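Local structure of putative antitoxin VapB45 (Mycobacterium tuberculosis, 5AF3) at residues E128-G131 against E132-D136; G202-V205 against A206-L209; T228-Q231 against L232-A235. The protein is possibly the antitoxin of a type II toxin-antitoxin pair, with VapC45 as its cognate toxin, and carries putative helix-turn-helix domains of a probable DNA-binding kind. All blocks are in the same frame, centred on the assembly; numbering follows the deposited sequence.

Contact 1: residues E128-G131 against E132-D136; sequences ERSG and EGSPD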
ATOM      1  N   GLU A 128      28.651 -20.514  -5.999  1.00 26.66           N
ATOM      2  CA  GLU A 128      30.107 -20.752  -5.985  1.00 31.74           C
ATOM      3  C   GLU A 128      30.525 -21.470  -7.246  1.00 30.29           C
ATOM      4  O   GLU A 128      31.456 -21.050  -7.943  1.00 32.33           O
ATOM      5  CB  GLU A 128      30.473 -21.648  -4.832  1.00 33.25           C
ATOM      6  CG  GLU A 128      30.624 -21.011  -3.519  1.00 40.39           C
ATOM      7  CD  GLU A 128      31.252 -21.996  -2.580  1.00 46.46           C
ATOM      8  OE1 GLU A 128      30.493 -22.796  -1.979  1.00 47.63           O
ATOM      9  OE2 GLU A 128      32.501 -22.007  -2.507  1.00 48.57           O
ATOM     10  N   ARG A 129      29.809 -22.545  -7.563  1.00 26.27           N
ATOM     11  CA  ARG A 129      30.117 -23.353  -8.731  1.00 28.97           C
ATOM     12  C   ARG A 129      29.623 -22.741 -10.042  1.00 29.21           C
ATOM     13  O   ARG A 129      29.948 -23.226 -11.127  1.00 29.82           O
ATOM     14  CB  ARG A 129      29.507 -24.749  -8.551  1.00 34.92           C
ATOM     15  CG  ARG A 129      28.003 -24.718  -8.315  1.00 35.06           C
ATOM     16  CD  ARG A 129      27.484 -26.001  -7.697  1.00 38.45           C
ATOM     17  NE  ARG A 129      26.067 -26.263  -8.004  1.00 34.32           N
ATOM     18  CZ  ARG A 129      25.597 -26.602  -9.199  1.00 34.18           C
ATOM     19  NH1 ARG A 129      26.418 -26.705 -10.235  1.00 42.11           N
ATOM     20  NH2 ARG A 129      24.297 -26.847  -9.364  1.00 41.33           N
ATOM     21  N   SER A 130      28.826 -21.680  -9.945  1.00 26.35           N
ATOM     22  CA  SER A 130      28.176 -21.098 -11.107  1.00 25.15           C
ATOM     23  C   SER A 130      29.098 -20.215 -11.957  1.00 21.71           C
ATOM     24  O   SER A 130      28.881 -20.096 -13.157  1.00 24.39           O
ATOM     25  CB  SER A 130      26.932 -20.307 -10.690  1.00 27.44           C
ATOM     26  OG  SER A 130      25.820 -21.208 -10.524  1.00 34.10           O
ATOM     27  N   GLY A 131      30.103 -19.603 -11.353  1.00 22.45           N
ATOM     28  CA  GLY A 131      30.926 -18.663 -12.135  1.00 21.30           C
ATOM     29  C   GLY A 131      30.630 -17.259 -11.650  1.00 22.72           C
ATOM     30  O   GLY A 131      29.463 -16.878 -11.520  1.00 17.96           O
ATOM     31  N   GLU A 132      31.672 -16.492 -11.363  1.00 19.03           N
ATOM     32  CA  GLU A 132      31.485 -15.131 -10.832  1.00 21.43           C
ATOM     33  C   GLU A 132      30.724 -14.252 -11.828  1.00 20.09           C
ATOM     34  O   GLU A 132      31.103 -14.171 -12.989  1.00 17.98           O
ATOM     35  CB  GLU A 132      32.829 -14.511 -10.470  1.00 26.12           C
ATOM     36  CG  GLU A 132      32.755 -13.039 -10.120  1.00 33.89           C
ATOM     37  CD  GLU A 132      34.052 -12.527  -9.507  1.00 44.68           C
ATOM     38  OE1 GLU A 132      35.140 -12.736 -10.123  1.00 45.31           O
ATOM     39  OE2 GLU A 132      33.977 -11.909  -8.412  1.00 47.14           O
ATOM     40  N   GLY A 133      29.637 -13.610 -11.389  1.00 17.33           N
ATOM     41  CA  GLY A 133      28.848 -12.757 -12.290  1.00 20.22           C
ATOM     42  C   GLY A 133      27.921 -13.511 -13.231  1.00 14.62           C
ATOM     43  O   GLY A 133      27.313 -12.906 -14.117  1.00 18.63           O
ATOM     44  N   SER A 134      27.842 -14.853 -13.109  1.00 15.15           N
ATOM     45  CA  SER A 134      26.908 -15.607 -13.952  1.00 15.50           C
ATOM     46  C   SER A 134      25.494 -15.243 -13.478  1.00 15.77           C
ATOM     47  O   SER A 134      25.366 -14.710 -12.358  1.00 16.95           O
ATOM     48  CB  SER A 134      27.097 -17.121 -13.819  1.00 15.34           C
ATOM     49  OG  SER A 134      26.786 -17.505 -12.493  1.00 19.07           O
ATOM     50  N   PRO A 135      24.461 -15.573 -14.278  1.00 17.43           N
ATOM     51  CA  PRO A 135      23.072 -15.290 -13.839  1.00 20.68           C
ATOM     52  C   PRO A 135      22.732 -15.912 -12.477  1.00 18.39           C
ATOM     53  O   PRO A 135      22.093 -15.250 -11.639  1.00 16.75           O
ATOM     54  CB  PRO A 135      22.230 -15.911 -14.963  1.00 20.85           C
ATOM     55  CG  PRO A 135      23.141 -15.774 -16.192  1.00 22.31           C
ATOM     56  CD  PRO A 135      24.478 -16.157 -15.635  1.00 18.00           C
ATOM     57  N   ASP A 136      23.182 -17.149 -12.229  1.00 16.74           N
ATOM     58  CA  ASP A 136      22.973 -17.726 -10.897  1.00 17.71           C
ATOM     59  C   ASP A 136      23.668 -16.936  -9.789  1.00 18.29           C
ATOM     60  O   ASP A 136      23.080 -16.676  -8.725  1.00 17.97           O
ATOM     61  CB  ASP A 136      23.377 -19.207 -10.882  1.00 18.01           C
ATOM     62  CG  ASP A 136      22.595 -20.042 -11.884  1.00 19.50           C
ATOM     63  OD1 ASP A 136      21.390 -19.863 -12.081  1.00 21.17           O
ATOM     64  OD2 ASP A 136      23.199 -20.950 -12.463  1.00 21.60           O
TER
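Ser130, on the last turn of helix 115-130, turns its CB toward the chain that follows. Its OG sits beside Asp136, 3.2 Å from Asp136 CB, and the side-chain oxygen Asp136 OD2 lies close by. The same hydroxyl is hydrogen-bonded back to Phe126 O, one helical turn earlier, so the hydroxyl is spent mainly on its own helix. Ser134 OG also approaches Ser130 CB, at 3.3 Å.

Gly131 then breaks the helix with a positive phi of 109°, backbone angles that a side chain would find hard to accept. Its carbonyl oxygen is gripped twice by one residue. Ser134 N donates to Gly131 O over 3.0 Å, from well above the carbonyl plane, whereas Ser134 OG reaches Gly131 O at 2.9 Å in that plane, on a lone pair. The serine torsion, chi1 64°, sets OG between its own N and carbonyl carbon, where it faces this oxygen and also bonds to Asp137 N in the next helix. Asp137 additionally takes Gly133 N.

The backbone bond closes a type II beta turn from Gly131 to Ser134, with glycine at its third position, and Ser134 is the N-cap of helix 135-143: a type II beta turn joining two helices, leading into a serine N-cap, at the protein surface.

Contact 2: residues G202-V205 against A206-L209; sequences GVRV and ADVL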
ATOM      1  N   GLY A 202     -10.433 -12.961  13.317  1.00 19.09           N
ATOM      2  CA  GLY A 202     -10.835 -13.797  12.188  1.00 15.54           C
ATOM      3  C   GLY A 202     -11.773 -13.127  11.193  1.00 14.80           C
ATOM      4  O   GLY A 202     -12.302 -13.778  10.281  1.00 17.49           O
ATOM      5  N   VAL A 203     -11.942 -11.798  11.332  1.00 16.08           N
ATOM      6  CA  VAL A 203     -12.794 -11.026  10.406  1.00 16.03           C
ATOM      7  C   VAL A 203     -12.064 -10.611   9.128  1.00 14.44           C
ATOM      8  O   VAL A 203     -10.944 -10.166   9.204  1.00 20.56           O
ATOM      9  CB  VAL A 203     -13.344  -9.745  11.109  1.00 17.51           C
ATOM     10  CG1 VAL A 203     -14.095  -8.813  10.113  1.00 15.51           C
ATOM     11  CG2 VAL A 203     -14.212 -10.153  12.312  1.00 17.03           C
ATOM     12  N   ARG A 204     -12.732 -10.788   7.986  1.00 15.94           N
ATOM     13  CA  ARG A 204     -12.203 -10.350   6.689  1.00 19.74           C
ATOM     14  C   ARG A 204     -12.082  -8.840   6.708  1.00 20.85           C
ATOM     15  O   ARG A 204     -13.048  -8.138   7.043  1.00 16.65           O
ATOM     16  CB  ARG A 204     -13.103 -10.822   5.572  1.00 18.55           C
ATOM     17  CG  ARG A 204     -13.007 -12.331   5.305  1.00 24.40           C
ATOM     18  CD  ARG A 204     -13.816 -12.749   4.075  1.00 30.62           C
ATOM     19  NE  ARG A 204     -14.919 -11.819   3.885  1.00 34.62           N
ATOM     20  CZ  ARG A 204     -15.579 -11.643   2.750  1.00 40.96           C
ATOM     21  NH1 ARG A 204     -15.272 -12.387   1.686  1.00 43.27           N
ATOM     22  NH2 ARG A 204     -16.561 -10.738   2.689  1.00 39.73           N
ATOM     23  N   VAL A 205     -10.892  -8.342   6.357  1.00 17.00           N
ATOM     24  CA  VAL A 205     -10.697  -6.921   6.162  1.00 17.46           C
ATOM     25  C   VAL A 205     -11.833  -6.364   5.308  1.00 14.77           C
ATOM     26  O   VAL A 205     -12.349  -5.274   5.588  1.00 16.07           O
ATOM     27  CB  VAL A 205      -9.321  -6.603   5.523  1.00 18.17           C
ATOM     28  CG1 VAL A 205      -9.264  -5.093   5.085  1.00 23.69           C
ATOM     29  CG2 VAL A 205      -8.217  -6.896   6.521  1.00 21.12           C
ATOM     30  N   ALA A 206     -12.248  -7.092   4.273  1.00 16.82           N
ATOM     31  CA  ALA A 206     -13.299  -6.611   3.373  1.00 15.92           C
ATOM     32  C   ALA A 206     -14.592  -6.273   4.142  1.00 17.41           C
ATOM     33  O   ALA A 206     -15.335  -5.369   3.755  1.00 18.08           O
ATOM     34  CB  ALA A 206     -13.560  -7.618   2.257  1.00 17.89           C
ATOM     35  N   ASP A 207     -14.829  -6.964   5.262  1.00 16.36           N
ATOM     36  CA  ASP A 207     -16.113  -6.807   5.960  1.00 15.09           C
ATOM     37  C   ASP A 207     -16.192  -5.569   6.867  1.00 18.22           C
ATOM     38  O   ASP A 207     -17.299  -5.197   7.333  1.00 19.02           O
ATOM     39  CB  ASP A 207     -16.487  -8.104   6.712  1.00 16.03           C
ATOM     40  CG  ASP A 207     -16.872  -9.231   5.759  1.00 20.16           C
ATOM     41  OD1 ASP A 207     -17.356  -8.922   4.654  1.00 24.13           O
ATOM     42  OD2 ASP A 207     -16.673 -10.424   6.091  1.00 21.49           O
ATOM     43  N   VAL A 208     -15.060  -4.886   7.070  1.00 16.69           N
ATOM     44  CA  VAL A 208     -15.125  -3.652   7.857  1.00 14.20           C
ATOM     45  C   VAL A 208     -15.297  -2.421   6.963  1.00 18.15           C
ATOM     46  O   VAL A 208     -15.584  -1.320   7.455  1.00 18.67           O
ATOM     47  CB  VAL A 208     -13.964  -3.530   8.859  1.00 16.36           C
ATOM     48  CG1 VAL A 208     -13.919  -4.789   9.784  1.00 18.46           C
ATOM     49  CG2 VAL A 208     -12.607  -3.254   8.156  1.00 15.17           C
ATOM     50  N   LEU A 209     -15.113  -2.607   5.658  1.00 17.87           N
ATOM     51  CA  LEU A 209     -15.079  -1.452   4.708  1.00 16.71           C
ATOM     52  C   LEU A 209     -16.461  -0.863   4.457  1.00 19.85           C
ATOM     53  O   LEU A 209     -16.640   0.359   4.443  1.00 19.29           O
ATOM     54  CB  LEU A 209     -14.414  -1.844   3.374  1.00 20.18           C
ATOM     55  CG  LEU A 209     -12.954  -2.319   3.503  1.00 24.31           C
ATOM     56  CD1 LEU A 209     -12.286  -2.580   2.164  1.00 25.42           C
ATOM     57  CD2 LEU A 209     -12.137  -1.307   4.304  1.00 24.09           C
TER
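Arg204 grips Asp207 side-on across the start of helix 206-213, within the DUF433 region, whose three closing helices are consistent with its place in the helix-turn-helix clan. The two flat groups are not coplanar: guanidinium and carboxylate are turned 42° apart. NH2 makes the straighter bond, 2.8 Å from Arg204 NH2 to Asp207 OD1 at 166°; it meets OD1 on the syn side, tilted out of the carboxylate plane, while OD1 itself lies almost in the guanidinium plane. The second, Arg204 NE to Asp207 OD2 at 3.1 Å, comes from above the carboxylate. A bend in the arginine chain at chi3 swings the guanidinium round to present this NE-NH2 edge. Ala206 CB flanks the same group obliquely.

Behind the salt bridge the backbone repeats the link, since Asp207 N donates to Arg204 O, and Val208 N in turn to Val205 O. The carboxylate, near the amino end of the helix, would probably also be favoured by the helix dipole.

On the inner side, Val203 and Val208 meet each other at a slant and both rest on Tyr225 of helix 218-225, while Val205 and Val208 touch Phe198. Val203 CG1, anti to its own N at chi1 173°, touches Val208 CG1 at 4.0 Å.

Contact 3: residues T228-Q231 against L232-A235; sequences TPDQ and LRDA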
ATOM      1  N   THR A 228      -9.343  -2.917  17.114  1.00 24.80           N
ATOM      2  CA  THR A 228      -9.211  -1.618  17.716  1.00 27.13           C
ATOM      3  C   THR A 228      -9.367  -0.550  16.616  1.00 25.87           C
ATOM      4  O   THR A 228      -9.223  -0.888  15.432  1.00 23.71           O
ATOM      5  CB  THR A 228      -7.855  -1.573  18.451  1.00 29.01           C
ATOM      6  OG1 THR A 228      -7.903  -0.629  19.525  1.00 40.63           O
ATOM      7  CG2 THR A 228      -6.791  -1.215  17.521  1.00 17.23           C
ATOM      8  N   PRO A 229      -9.727   0.720  16.974  1.00 24.27           N
ATOM      9  CA  PRO A 229      -9.737   1.798  15.970  1.00 25.89           C
ATOM     10  C   PRO A 229      -8.408   1.999  15.263  1.00 21.45           C
ATOM     11  O   PRO A 229      -8.393   2.198  14.036  1.00 20.01           O
ATOM     12  CB  PRO A 229     -10.141   3.044  16.790  1.00 27.77           C
ATOM     13  CG  PRO A 229     -10.970   2.490  17.884  1.00 28.13           C
ATOM     14  CD  PRO A 229     -10.248   1.210  18.274  1.00 29.09           C
ATOM     15  N   ASP A 230      -7.302   1.934  16.005  1.00 23.74           N
ATOM     16  CA  ASP A 230      -5.971   2.052  15.388  1.00 26.33           C
ATOM     17  C   ASP A 230      -5.708   0.951  14.361  1.00 22.92           C
ATOM     18  O   ASP A 230      -5.173   1.214  13.279  1.00 22.36           O
ATOM     19  CB  ASP A 230      -4.879   2.062  16.446  1.00 28.48           C
ATOM     20  CG  ASP A 230      -4.723   3.433  17.110  1.00 32.36           C
ATOM     21  OD1 ASP A 230      -5.340   4.421  16.638  1.00 35.06           O
ATOM     22  OD2 ASP A 230      -3.978   3.513  18.102  1.00 33.72           O
ATOM     23  N   GLN A 231      -6.091  -0.271  14.701  1.00 24.11           N
ATOM     24  CA  GLN A 231      -6.016  -1.397  13.765  1.00 21.60           C
ATOM     25  C   GLN A 231      -6.870  -1.180  12.514  1.00 21.93           C
ATOM     26  O   GLN A 231      -6.443  -1.527  11.393  1.00 22.39           O
ATOM     27  CB  GLN A 231      -6.419  -2.700  14.450  1.00 21.28           C
ATOM     28  CG  GLN A 231      -5.359  -3.228  15.399  1.00 21.42           C
ATOM     29  CD  GLN A 231      -5.822  -4.449  16.128  1.00 26.70           C
ATOM     30  OE1 GLN A 231      -7.010  -4.575  16.482  1.00 24.24           O
ATOM     31  NE2 GLN A 231      -4.895  -5.375  16.361  1.00 27.71           N
ATOM     32  N   LEU A 232      -8.061  -0.609  12.682  1.00 19.43           N
ATOM     33  CA  LEU A 232      -8.888  -0.291  11.518  1.00 21.41           C
ATOM     34  C   LEU A 232      -8.208   0.724  10.609  1.00 21.63           C
ATOM     35  O   LEU A 232      -8.259   0.576   9.395  1.00 20.11           O
ATOM     36  CB  LEU A 232     -10.253   0.269  11.909  1.00 22.14           C
ATOM     37  CG  LEU A 232     -11.378  -0.641  12.296  1.00 21.74           C
ATOM     38  CD1 LEU A 232     -12.602   0.235  12.634  1.00 20.62           C
ATOM     39  CD2 LEU A 232     -11.696  -1.732  11.200  1.00 22.56           C
ATOM     40  N   ARG A 233      -7.637   1.788  11.196  1.00 21.50           N
ATOM     41  CA  ARG A 233      -6.947   2.799  10.381  1.00 24.11           C
ATOM     42  C   ARG A 233      -5.807   2.145   9.601  1.00 25.82           C
ATOM     43  O   ARG A 233      -5.632   2.403   8.385  1.00 22.84           O
ATOM     44  CB  ARG A 233      -6.433   3.959  11.240  1.00 24.01           C
ATOM     45  CG  ARG A 233      -7.529   4.927  11.692  1.00 25.75           C
ATOM     46  CD  ARG A 233      -7.059   5.835  12.870  1.00 24.97           C
ATOM     47  NE  ARG A 233      -8.226   6.357  13.560  1.00 34.05           N
ATOM     48  CZ  ARG A 233      -8.584   6.080  14.811  1.00 34.82           C
ATOM     49  NH1 ARG A 233      -7.835   5.323  15.616  1.00 34.85           N
ATOM     50  NH2 ARG A 233      -9.702   6.612  15.273  1.00 41.06           N
ATOM     51  N   ASP A 234      -5.050   1.281  10.292  1.00 23.78           N
ATOM     52  CA  ASP A 234      -3.983   0.493   9.654  1.00 24.25           C
ATOM     53  C   ASP A 234      -4.485  -0.362   8.495  1.00 24.68           C
ATOM     54  O   ASP A 234      -3.876  -0.408   7.420  1.00 25.42           O
ATOM     55  CB  ASP A 234      -3.293  -0.389  10.709  1.00 29.19           C
ATOM     56  CG  ASP A 234      -2.461   0.408  11.674  1.00 35.21           C
ATOM     57  OD1 ASP A 234      -2.266   1.627  11.440  1.00 37.48           O
ATOM     58  OD2 ASP A 234      -2.013  -0.180  12.679  1.00 40.29           O
ATOM     59  N   ALA A 235      -5.605  -1.042   8.681  1.00 24.10           N
ATOM     60  CA  ALA A 235      -6.166  -1.840   7.586  1.00 23.61           C
ATOM     61  C   ALA A 235      -6.573  -0.962   6.406  1.00 23.47           C
ATOM     62  O   ALA A 235      -6.309  -1.298   5.273  1.00 21.10           O
ATOM     63  CB  ALA A 235      -7.367  -2.692   8.058  1.00 27.39           C
TER
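Asp230 and Arg233 meet on the first turns of helix 229-236, the last helix of the DUF433 region, which with helix 218-225 and the short turn between them is consistent with a helix-turn-helix. Arg233 NH1 stands 2.8 Å from Asp230 OD1, which lies at the guanidinium edge near its plane. The salt bridge is nonetheless a weak hydrogen bond, bent to 122°, and the carboxylate is turned 69° from the guanidinium. Arg233 runs extended from CG to NE and lies back along the helix, so that Pro229 O comes over one face of the guanidinium and Pro229 CB approaches Arg233 NH1 at 3.4 Å. Phe218 adds a cation-pi contact, and His159 of the second subunit packs on the same arginine.

Beneath these groups the regular helix supplies the frame. Leu232 N, Arg233 N, Asp234 N and Ala235 N donate to the carbonyls of Thr228, Pro229, Asp230 and Gln231 in turn, each four residues back. Leu232 sits on the buried side, against Phe218 and Val221 of helix 218-225; Pro229 joins it there by touching Gln219 and Ala222.

Farther out, the helix start is held by Gln231. Thr228 occupies the N-cap position, yet its side chain makes no capping bond; instead the Gln231 side chain, at the N3 position, reaches the backbone N of this N-cap residue. NE2 of that amide is bonded to Asp182 O, which fixes which way the amide faces, while Gln231 OE1 accepts from Thr228 N at 2.9 Å, 149° at the hydrogen.

How the contacts relate
Contacts 2 and 3 belong together: their centres are 11 Å apart in the same DUF433 region, and they touch in its core. Val208 CG2 of contact 2 meets Leu232 CD2 of contact 3 at 3.5 Å, and Val205 CG1 comes to 4.3 Å from Ala235 CB, joining the start of helix 206-213 to helix 229-236 while helix 218-225 packs against both. Contact 1 stands apart on the opposite side of the chain's centre, with centres 46 Å from either and nearest atoms about 36 Å from contact 2 and 35 Å from contact 3. Of the three, contact 3 is the one that reaches the second subunit.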